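Kappa-carrageenase (Pseudoalteromonas carrageenovora, PDB 1DYP) hydrolyses internal beta-1,4 linkages between D-galactose 4-sulfate and 3,6-anhydro-D-galactose in kappa-carrageenans, here represented by its family 16 catalytic domain. Local coordinates at residues A[30-35]-A[90-95]; A[97-102]-A[266-271]; A[118-123]-A[226-231]. The protein carries 1 engineered substitution. One frame throughout, in Å; residues are numbered along the deposited sequence.

Contact 1. Residues A[30-35]-A[90-95]; sequences KWNFQT and KSRATG
Trp31 sets CG beside its backbone N (chi1 -50°), and Lys90 sets CG anti to its own (chi1 179°). The indole approaches closest at CE3, 3.3 Å from Ser91 N, and the extended lysine chain runs past Thr35. The short strand 31-32 pairs antiparallel with strand 75-95 of the GH16 beta-sandwich. Asn32 and Lys90 form a hydrogen-bonded pair, Asn32 N to Lys90 O at 2.8 Å and Lys90 N to Asn32 O at 3.0 Å. Where segment 90-95 turns its corner at Arg92 and Ala93, Arg92 N bonds to Lys30 O at 3.1 Å, and a water donating to Lys30 O accepts from Ala93 N. Between them lies the non-hydrogen-bonded pair Trp31-Ser91; Trp31 NE1 bonds to Asp21. Thr35 CG2 presses on CB and CD of Lys90, each at 3.4 Å, tighter than usual; NZ continues to Glu36 and Tyr120. The Arg92 side chain crosses Asn32 at about a right angle, and Ala28 O holds NH2. Asn32 OD1 closes an Asx turn, accepting from Gln34 N at 3.0 Å. An alanine at Asn32 would probably leave Gln34 N without this acceptor and the Arg92 guanidinium without the amide beside it, freeing the turn after the strand to shift. Asn32 CA lies over one face of that guanidinium, 3.7 Å above its plane and toward the rim.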
loop_
_atom_site.group_PDB
_atom_site.type_symbol
_atom_site.label_atom_id
_atom_site.label_comp_id
_atom_site.label_asym_id
_atom_site.label_seq_id
_atom_site.Cartn_x
_atom_site.Cartn_y
_atom_site.Cartn_z
ATOM N N LYS A 30 16.160 -8.396 1.369
ATOM C CA LYS A 30 15.625 -7.062 1.571
ATOM C C LYS A 30 14.107 -7.051 1.682
ATOM O O LYS A 30 13.546 -6.331 2.510
ATOM C CB LYS A 30 16.065 -6.166 0.411
ATOM C CG LYS A 30 15.618 -4.716 0.510
ATOM C CD LYS A 30 16.149 -3.903 -0.667
ATOM C CE LYS A 30 17.671 -3.799 -0.626
ATOM N NZ LYS A 30 18.204 -3.013 -1.773
ATOM N N TRP A 31 13.450 -7.860 0.855
ATOM C CA TRP A 31 11.992 -7.910 0.840
ATOM C C TRP A 31 11.375 -9.231 1.251
ATOM O O TRP A 31 11.911 -10.302 0.972
ATOM C CB TRP A 31 11.452 -7.598 -0.558
ATOM C CG TRP A 31 12.005 -6.373 -1.170
ATOM C CD1 TRP A 31 13.085 -6.285 -2.000
ATOM C CD2 TRP A 31 11.536 -5.036 -0.975
ATOM N NE1 TRP A 31 13.318 -4.973 -2.333
ATOM C CE2 TRP A 31 12.384 -4.185 -1.716
ATOM C CE3 TRP A 31 10.481 -4.473 -0.242
ATOM C CZ2 TRP A 31 12.211 -2.798 -1.747
ATOM C CZ3 TRP A 31 10.309 -3.093 -0.271
ATOM C CH2 TRP A 31 11.170 -2.272 -1.020
ATOM N N ASN A 32 10.223 -9.134 1.903
ATOM C CA ASN A 32 9.458 -10.307 2.292
ATOM C C ASN A 32 8.405 -10.375 1.185
ATOM O O ASN A 32 7.533 -9.504 1.096
ATOM C CB ASN A 32 8.783 -10.091 3.643
ATOM C CG ASN A 32 8.026 -11.314 4.111
ATOM O OD1 ASN A 32 7.544 -12.103 3.299
ATOM N ND2 ASN A 32 7.906 -11.471 5.421
ATOM N N PHE A 33 8.501 -11.390 0.332
ATOM C CA PHE A 33 7.574 -11.543 -0.786
ATOM C C PHE A 33 6.359 -12.423 -0.495
ATOM O O PHE A 33 5.624 -12.800 -1.404
ATOM C CB PHE A 33 8.324 -12.084 -2.006
ATOM C CG PHE A 33 9.360 -11.136 -2.550
ATOM C CD1 PHE A 33 8.979 -9.986 -3.234
ATOM C CD2 PHE A 33 10.716 -11.397 -2.385
ATOM C CE1 PHE A 33 9.936 -9.107 -3.747
ATOM C CE2 PHE A 33 11.680 -10.526 -2.894
ATOM C CZ PHE A 33 11.291 -9.380 -3.577
ATOM N N GLN A 34 6.154 -12.754 0.771
ATOM C CA GLN A 34 5.006 -13.562 1.163
ATOM C C GLN A 34 4.740 -13.275 2.631
ATOM O O GLN A 34 5.083 -14.062 3.511
ATOM C CB GLN A 34 5.289 -15.048 0.939
ATOM C CG GLN A 34 4.061 -15.930 1.115
ATOM C CD GLN A 34 4.287 -17.353 0.647
ATOM O OE1 GLN A 34 4.499 -17.606 -0.541
ATOM N NE2 GLN A 34 4.244 -18.296 1.584
ATOM N N THR A 35 4.132 -12.119 2.875
ATOM C CA THR A 35 3.825 -11.652 4.218
ATOM C C THR A 35 2.569 -12.280 4.802
ATOM O O THR A 35 1.966 -13.171 4.203
ATOM C CB THR A 35 3.626 -10.131 4.225
ATOM O OG1 THR A 35 2.435 -9.807 3.495
ATOM C CG2 THR A 35 4.817 -9.442 3.569
ATOM N N LYS A 90 7.321 -6.547 0.845
ATOM C CA LYS A 90 7.308 -5.763 2.079
ATOM C C LYS A 90 8.729 -5.672 2.624
ATOM O O LYS A 90 9.360 -6.694 2.888
ATOM C CB LYS A 90 6.397 -6.450 3.098
ATOM C CG LYS A 90 6.299 -5.775 4.459
ATOM C CD LYS A 90 5.528 -6.685 5.413
ATOM C CE LYS A 90 5.392 -6.105 6.811
ATOM N NZ LYS A 90 4.653 -7.064 7.695
ATOM N N SER A 91 9.236 -4.456 2.800
ATOM C CA SER A 91 10.598 -4.304 3.297
ATOM C C SER A 91 10.719 -4.848 4.707
ATOM O O SER A 91 9.828 -4.660 5.536
ATOM C CB SER A 91 11.039 -2.832 3.270
ATOM O OG SER A 91 10.411 -2.066 4.286
ATOM N N ARG A 92 11.818 -5.538 4.975
ATOM C CA ARG A 92 12.027 -6.076 6.307
ATOM C C ARG A 92 12.404 -4.919 7.226
ATOM O O ARG A 92 12.057 -4.914 8.409
ATOM C CB ARG A 92 13.116 -7.148 6.281
ATOM C CG ARG A 92 12.714 -8.367 5.455
ATOM C CD ARG A 92 13.785 -9.444 5.467
ATOM N NE ARG A 92 13.514 -10.494 4.485
ATOM C CZ ARG A 92 12.542 -11.395 4.590
ATOM N NH1 ARG A 92 11.735 -11.389 5.641
ATOM N NH2 ARG A 92 12.376 -12.304 3.639
ATOM N N ALA A 93 13.096 -3.930 6.669
ATOM C CA ALA A 93 13.498 -2.752 7.430
ATOM C C ALA A 93 12.302 -1.821 7.602
ATOM O O ALA A 93 11.368 -1.833 6.797
ATOM C CB ALA A 93 14.623 -2.025 6.711
ATOM N N THR A 94 12.337 -1.011 8.654
ATOM C CA THR A 94 11.255 -0.076 8.928
ATOM C C THR A 94 11.782 1.344 9.035
ATOM O O THR A 94 12.988 1.571 9.124
ATOM C CB THR A 94 10.537 -0.402 10.256
ATOM O OG1 THR A 94 11.437 -0.185 11.350
ATOM C CG2 THR A 94 10.055 -1.844 10.270
ATOM N N GLY A 95 10.859 2.297 9.025
ATOM C CA GLY A 95 11.228 3.693 9.146
ATOM C C GLY A 95 9.982 4.553 9.157
ATOM O O GLY A 95 8.863 4.035 9.189
HETATM O O HOH W 1 14.509 -4.189 4.034
#

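Contact 2. Residues A[97-102]-A[266-271]; sequences YGYYEA and RTWVKV
In the GH16 beta-sandwich, strands 98-105 and 258-270 are antiparallel neighbours, and here Tyr99 faces Trp268, Tyr100 faces Thr267 and Glu101 faces Arg266. The short strand axes lie 165° apart in direction, close to exactly antiparallel. Tyr99 N to Trp268 O and Trp268 N to Tyr99 O both measure 2.8 Å, and Arg266 N to Glu101 O is 2.7 Å; the reciprocal bond from Glu101 N to Arg266 O completes the second hydrogen-bonded pair. Side chains alternate between two faces. On one, Tyr99 and Trp268 lie side by side, pointing the same way. Tyr99 CG is anti to the backbone N (chi1 -177°), and Trp268 CE3 comes to the edge of the phenol ring, in its plane, 3.6 Å from Tyr99 CD2. Trp13 of strand 13-15 packs against both rings, and Trp268 NE1 donates to Met2 O. On the other face Tyr100 and Thr267 meet, Tyr100 CE2 lying 3.5 Å from Thr267 CG2, while Thr267 OG1 is hydrogen-bonded to Arg19 O. At Gly98, opposite Val269, a CB would sit 2.4 Å from Trp268 O, and the backbone angles would also jam that carbon against the preceding carbonyl. At the Glu101 end, Arg266 NE forms a salt bridge to Glu22, which ligates cadmium together with Gly53 and Asp263, placing the arginine in the second shell of the metal. Tyr264 OH also bonds to Glu101 OE2. A water links the two charges, donating to Glu101 OE2 at 2.8 Å and accepting from Arg266 NH1 at 3.0 Å.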
loop_
_atom_site.group_PDB
_atom_site.type_symbol
_atom_site.label_atom_id
_atom_site.label_comp_id
_atom_site.label_asym_id
_atom_site.label_seq_id
_atom_site.Cartn_x
_atom_site.Cartn_y
_atom_site.Cartn_z
ATOM N N TYR A 97 10.107 8.937 8.801
ATOM C CA TYR A 97 10.400 10.163 8.071
ATOM C C TYR A 97 11.327 9.945 6.886
ATOM O O TYR A 97 12.248 9.127 6.935
ATOM C CB TYR A 97 10.996 11.199 9.024
ATOM C CG TYR A 97 10.268 11.237 10.343
ATOM C CD1 TYR A 97 8.876 11.312 10.387
ATOM C CD2 TYR A 97 10.960 11.127 11.547
ATOM C CE1 TYR A 97 8.188 11.264 11.595
ATOM C CE2 TYR A 97 10.282 11.079 12.764
ATOM C CZ TYR A 97 8.898 11.144 12.779
ATOM O OH TYR A 97 8.216 11.056 13.970
ATOM N N GLY A 98 11.063 10.683 5.813
ATOM C CA GLY A 98 11.878 10.581 4.619
ATOM C C GLY A 98 11.046 10.752 3.368
ATOM O O GLY A 98 9.822 10.890 3.437
ATOM N N TYR A 99 11.711 10.766 2.220
ATOM C CA TYR A 99 11.004 10.896 0.958
ATOM C C TYR A 99 10.994 9.524 0.304
ATOM O O TYR A 99 12.035 8.869 0.200
ATOM C CB TYR A 99 11.693 11.896 0.037
ATOM C CG TYR A 99 10.927 12.088 -1.245
ATOM C CD1 TYR A 99 9.721 12.789 -1.258
ATOM C CD2 TYR A 99 11.369 11.518 -2.435
ATOM C CE1 TYR A 99 8.976 12.916 -2.423
ATOM C CE2 TYR A 99 10.630 11.635 -3.604
ATOM C CZ TYR A 99 9.435 12.337 -3.589
ATOM O OH TYR A 99 8.697 12.453 -4.740
ATOM N N TYR A 100 9.812 9.094 -0.123
ATOM C CA TYR A 100 9.637 7.790 -0.748
ATOM C C TYR A 100 9.096 7.956 -2.154
ATOM O O TYR A 100 8.246 8.805 -2.401
ATOM C CB TYR A 100 8.640 6.946 0.042
ATOM C CG TYR A 100 8.960 6.769 1.504
ATOM C CD1 TYR A 100 8.752 7.803 2.419
ATOM C CD2 TYR A 100 9.423 5.547 1.985
ATOM C CE1 TYR A 100 8.993 7.617 3.779
ATOM C CE2 TYR A 100 9.666 5.351 3.335
ATOM C CZ TYR A 100 9.446 6.386 4.226
ATOM O OH TYR A 100 9.655 6.178 5.566
ATOM N N GLU A 101 9.567 7.121 -3.072
ATOM C CA GLU A 101 9.106 7.207 -4.445
ATOM C C GLU A 101 9.172 5.865 -5.150
ATOM O O GLU A 101 10.125 5.111 -4.989
ATOM C CB GLU A 101 9.950 8.229 -5.206
ATOM C CG GLU A 101 9.619 8.363 -6.677
ATOM C CD GLU A 101 10.461 9.428 -7.351
ATOM O OE1 GLU A 101 10.333 10.613 -6.970
ATOM O OE2 GLU A 101 11.250 9.080 -8.256
ATOM N N ALA A 102 8.138 5.564 -5.923
ATOM C CA ALA A 102 8.104 4.329 -6.690
ATOM C C ALA A 102 7.600 4.676 -8.083
ATOM O O ALA A 102 6.707 5.510 -8.237
ATOM C CB ALA A 102 7.184 3.306 -6.030
ATOM N N ARG A 266 12.549 4.078 -4.287
ATOM C CA ARG A 266 13.671 4.789 -3.691
ATOM C C ARG A 266 13.229 5.502 -2.431
ATOM O O ARG A 266 12.196 6.164 -2.415
ATOM C CB ARG A 266 14.231 5.801 -4.695
ATOM C CG ARG A 266 14.822 5.142 -5.929
ATOM C CD ARG A 266 15.016 6.119 -7.069
ATOM N NE ARG A 266 15.512 5.432 -8.257
ATOM C CZ ARG A 266 15.600 5.983 -9.464
ATOM N NH1 ARG A 266 15.223 7.240 -9.656
ATOM N NH2 ARG A 266 16.069 5.269 -10.481
ATOM N N THR A 267 14.017 5.355 -1.370
ATOM C CA THR A 267 13.715 5.992 -0.097
ATOM C C THR A 267 14.931 6.781 0.364
ATOM O O THR A 267 16.049 6.269 0.350
ATOM C CB THR A 267 13.359 4.948 0.970
ATOM O OG1 THR A 267 12.216 4.199 0.535
ATOM C CG2 THR A 267 13.040 5.623 2.295
ATOM N N TRP A 268 14.699 8.028 0.757
ATOM C CA TRP A 268 15.758 8.925 1.213
ATOM C C TRP A 268 15.405 9.566 2.545
ATOM O O TRP A 268 14.234 9.744 2.871
ATOM C CB TRP A 268 15.955 10.082 0.238
ATOM C CG TRP A 268 16.506 9.765 -1.102
ATOM C CD1 TRP A 268 17.823 9.746 -1.466
ATOM C CD2 TRP A 268 15.754 9.555 -2.298
ATOM N NE1 TRP A 268 17.935 9.554 -2.823
ATOM C CE2 TRP A 268 16.679 9.433 -3.358
ATOM C CE3 TRP A 268 14.384 9.466 -2.580
ATOM C CZ2 TRP A 268 16.279 9.226 -4.681
ATOM C CZ3 TRP A 268 13.986 9.262 -3.894
ATOM C CH2 TRP A 268 14.931 9.146 -4.929
ATOM N N VAL A 269 16.436 9.927 3.299
ATOM C CA VAL A 269 16.264 10.619 4.569
ATOM C C VAL A 269 17.129 11.870 4.453
ATOM O O VAL A 269 18.315 11.788 4.130
ATOM C CB VAL A 269 16.719 9.762 5.765
ATOM C CG1 VAL A 269 16.758 10.613 7.030
ATOM C CG2 VAL A 269 15.758 8.598 5.957
ATOM N N LYS A 270 16.529 13.030 4.698
ATOM C CA LYS A 270 17.235 14.300 4.580
ATOM C C LYS A 270 18.274 14.550 5.665
ATOM O O LYS A 270 18.060 14.227 6.831
ATOM C CB LYS A 270 16.232 15.458 4.573
ATOM C CG LYS A 270 16.865 16.815 4.308
ATOM C CD LYS A 270 15.819 17.913 4.250
ATOM C CE LYS A 270 16.441 19.250 3.877
ATOM N NZ LYS A 270 15.418 20.329 3.812
ATOM N N VAL A 271 19.404 15.126 5.262
ATOM C CA VAL A 271 20.474 15.452 6.195
ATOM C C VAL A 271 20.202 16.847 6.746
ATOM O O VAL A 271 20.141 17.797 5.935
ATOM C CB VAL A 271 21.854 15.442 5.499
ATOM C CG1 VAL A 271 22.926 15.940 6.461
ATOM C CG2 VAL A 271 22.186 14.038 5.024
HETATM O O HOH W 2 14.013 9.546 -8.252
#

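Contact 3. Residues A[118-123]-A[226-231]; sequences WMYSTI and NLTLSQ
Backbone bonds pair Trp118 with Thr228 (Trp118 N to Thr228 O, 2.9 Å) and Tyr120 with Asn226 (Asn226 N to Tyr120 O, 2.8 Å), each with its return bond. Asn226 O is gripped twice, by Tyr120 N and by Thr228 OG1 from the opposite face of its carbonyl plane. One side-chain bond crosses: Trp118 NE1 donates to Ser230 OG at 2.9 Å, the oxygen 15° out of the indole plane. These are adjacent strands of the GH16 beta-sandwich, and strand 113-120 is flanked on its other side by strand 133-139, whose nucleophile Glu137 and active-site Asp139 touch the Trp118 side chain. In the aromatic contacts, chi1 of 55° puts Trp118 CG between backbone N and carbonyl carbon; Thr228 CB sits over the five-membered ring in a CH-pi contact, 4.0 Å from its centroid and 20° off the ring normal. Trp118 CH2 lies over one face of the Tyr120 ring, toward its rim; the ring's edge meets Thr228 OG1, 3.4 Å from CE1. The apolar contact is on the other sheet face, with selenomethionine Met119 CE 3.9 Å from Leu227 CD1. A water donates to Tyr120 O and Asn226 OD1, both at 2.9 Å, while Asn226 ND2 bonds to Ser91 O.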
loop_
_atom_site.group_PDB
_atom_site.type_symbol
_atom_site.label_atom_id
_atom_site.label_comp_id
_atom_site.label_asym_id
_atom_site.label_seq_id
_atom_site.Cartn_x
_atom_site.Cartn_y
_atom_site.Cartn_z
ATOM N N TRP A 118 2.662 1.620 -0.253
ATOM C CA TRP A 118 2.313 2.105 1.068
ATOM C C TRP A 118 3.283 1.598 2.117
ATOM O O TRP A 118 4.258 0.922 1.805
ATOM C CB TRP A 118 0.893 1.630 1.401
ATOM C CG TRP A 118 0.715 0.130 1.285
ATOM C CD1 TRP A 118 0.982 -0.647 0.195
ATOM C CD2 TRP A 118 0.229 -0.759 2.298
ATOM N NE1 TRP A 118 0.696 -1.966 0.465
ATOM C CE2 TRP A 118 0.233 -2.062 1.750
ATOM C CE3 TRP A 118 -0.212 -0.582 3.615
ATOM C CZ2 TRP A 118 -0.186 -3.183 2.474
ATOM C CZ3 TRP A 118 -0.631 -1.701 4.337
ATOM C CH2 TRP A 118 -0.613 -2.983 3.762
HETATM N N MSE A 119 3.017 1.948 3.365
HETATM C CA MSE A 119 3.852 1.498 4.466
HETATM C C MSE A 119 2.963 1.381 5.689
HETATM O O MSE A 119 2.031 2.168 5.875
HETATM C CB MSE A 119 5.014 2.472 4.712
HETATM C CG MSE A 119 4.612 3.896 5.068
HETATM SE SE MSE A 119 6.127 5.105 5.042
HETATM C CE MSE A 119 5.989 5.681 3.195
ATOM N N TYR A 120 3.230 0.379 6.513
ATOM C CA TYR A 120 2.418 0.181 7.694
ATOM C C TYR A 120 3.223 -0.421 8.819
ATOM O O TYR A 120 4.224 -1.101 8.595
ATOM C CB TYR A 120 1.214 -0.717 7.377
ATOM C CG TYR A 120 1.545 -2.158 7.039
ATOM C CD1 TYR A 120 2.245 -2.487 5.876
ATOM C CD2 TYR A 120 1.115 -3.198 7.864
ATOM C CE1 TYR A 120 2.499 -3.817 5.540
ATOM C CE2 TYR A 120 1.367 -4.528 7.541
ATOM C CZ TYR A 120 2.055 -4.832 6.379
ATOM O OH TYR A 120 2.287 -6.153 6.052
ATOM N N SER A 121 2.765 -0.159 10.034
ATOM C CA SER A 121 3.423 -0.657 11.226
ATOM C C SER A 121 2.695 -1.880 11.739
ATOM O O SER A 121 1.666 -2.289 11.201
ATOM C CB SER A 121 3.392 0.409 12.320
ATOM O OG SER A 121 2.066 0.576 12.806
ATOM N N THR A 122 3.260 -2.473 12.780
ATOM C CA THR A 122 2.639 -3.606 13.429
ATOM C C THR A 122 1.597 -2.926 14.310
ATOM O O THR A 122 1.645 -1.708 14.500
ATOM C CB THR A 122 3.643 -4.336 14.322
ATOM O OG1 THR A 122 4.369 -3.371 15.091
ATOM C CG2 THR A 122 4.613 -5.148 13.483
ATOM N N ILE A 123 0.649 -3.694 14.830
ATOM C CA ILE A 123 -0.368 -3.125 15.701
ATOM C C ILE A 123 0.042 -3.457 17.128
ATOM O O ILE A 123 0.199 -4.628 17.474
ATOM C CB ILE A 123 -1.760 -3.724 15.412
ATOM C CG1 ILE A 123 -2.166 -3.410 13.968
ATOM C CG2 ILE A 123 -2.784 -3.159 16.392
ATOM C CD1 ILE A 123 -3.498 -4.006 13.558
ATOM N N ASN A 226 6.849 -0.576 7.634
ATOM C CA ASN A 226 7.512 -1.353 6.589
ATOM C C ASN A 226 7.024 -0.866 5.236
ATOM O O ASN A 226 5.820 -0.790 4.999
ATOM C CB ASN A 226 7.194 -2.847 6.722
ATOM C CG ASN A 226 7.668 -3.427 8.033
ATOM O OD1 ASN A 226 7.042 -3.228 9.079
ATOM N ND2 ASN A 226 8.789 -4.140 7.992
ATOM N N LEU A 227 7.961 -0.542 4.351
ATOM C CA LEU A 227 7.620 -0.055 3.018
ATOM C C LEU A 227 7.106 -1.222 2.189
ATOM O O LEU A 227 7.773 -2.251 2.067
ATOM C CB LEU A 227 8.846 0.565 2.361
ATOM C CG LEU A 227 8.546 1.402 1.121
ATOM C CD1 LEU A 227 7.558 2.518 1.466
ATOM C CD2 LEU A 227 9.854 1.976 0.597
ATOM N N THR A 228 5.934 -1.044 1.592
ATOM C CA THR A 228 5.310 -2.126 0.850
ATOM C C THR A 228 4.764 -1.802 -0.537
ATOM O O THR A 228 4.236 -0.721 -0.786
ATOM C CB THR A 228 4.157 -2.705 1.701
ATOM O OG1 THR A 228 4.622 -2.913 3.041
ATOM C CG2 THR A 228 3.660 -4.023 1.136
ATOM N N LEU A 229 4.914 -2.767 -1.436
ATOM C CA LEU A 229 4.390 -2.686 -2.793
ATOM C C LEU A 229 3.515 -3.933 -2.873
ATOM O O LEU A 229 3.975 -5.039 -2.583
ATOM C CB LEU A 229 5.522 -2.756 -3.820
ATOM C CG LEU A 229 6.411 -1.509 -3.888
ATOM C CD1 LEU A 229 7.758 -1.851 -4.509
ATOM C CD2 LEU A 229 5.696 -0.426 -4.682
ATOM N N SER A 230 2.249 -3.768 -3.229
ATOM C CA SER A 230 1.367 -4.923 -3.295
ATOM C C SER A 230 0.158 -4.627 -4.148
ATOM O O SER A 230 -0.152 -3.473 -4.415
ATOM C CB SER A 230 0.899 -5.309 -1.888
ATOM O OG SER A 230 0.145 -4.257 -1.303
ATOM N N GLN A 231 -0.522 -5.679 -4.579
ATOM C CA GLN A 231 -1.719 -5.503 -5.382
ATOM C C GLN A 231 -2.866 -6.225 -4.694
ATOM O O GLN A 231 -2.809 -7.434 -4.466
ATOM C CB GLN A 231 -1.504 -6.044 -6.795
ATOM C CG GLN A 231 -2.695 -5.817 -7.704
ATOM C CD GLN A 231 -2.327 -5.890 -9.165
ATOM O OE1 GLN A 231 -1.812 -4.926 -9.736
ATOM N NE2 GLN A 231 -2.577 -7.039 -9.780
HETATM O O HOH W 3 4.257 -3.944 9.231
#

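In the fold
Contacts 1 and 3 are adjacent, their centres about 8 Å apart, because strands 75-95 and 225-233 are neighbours: Ser91 N lies 2.7 Å from Leu227 O, a probable hydrogen bond. Contact 2 lies farther off, about 16 Å from contact 1 and 15 Å from contact 3 between centres, but shares side-chain packing with contact 3, where Tyr100 CD1 is 3.6 Å from Met119 CE. Contact 3 borders two of the active-site residues, the Trp118 side chain about 4 Å from that of Glu137 and 3 Å from that of Asp139. Lys90 of contact 1 and Tyr100 of contact 2 stay about 11 Å from Glu137 and Asp139 respectively, side chain to side chain.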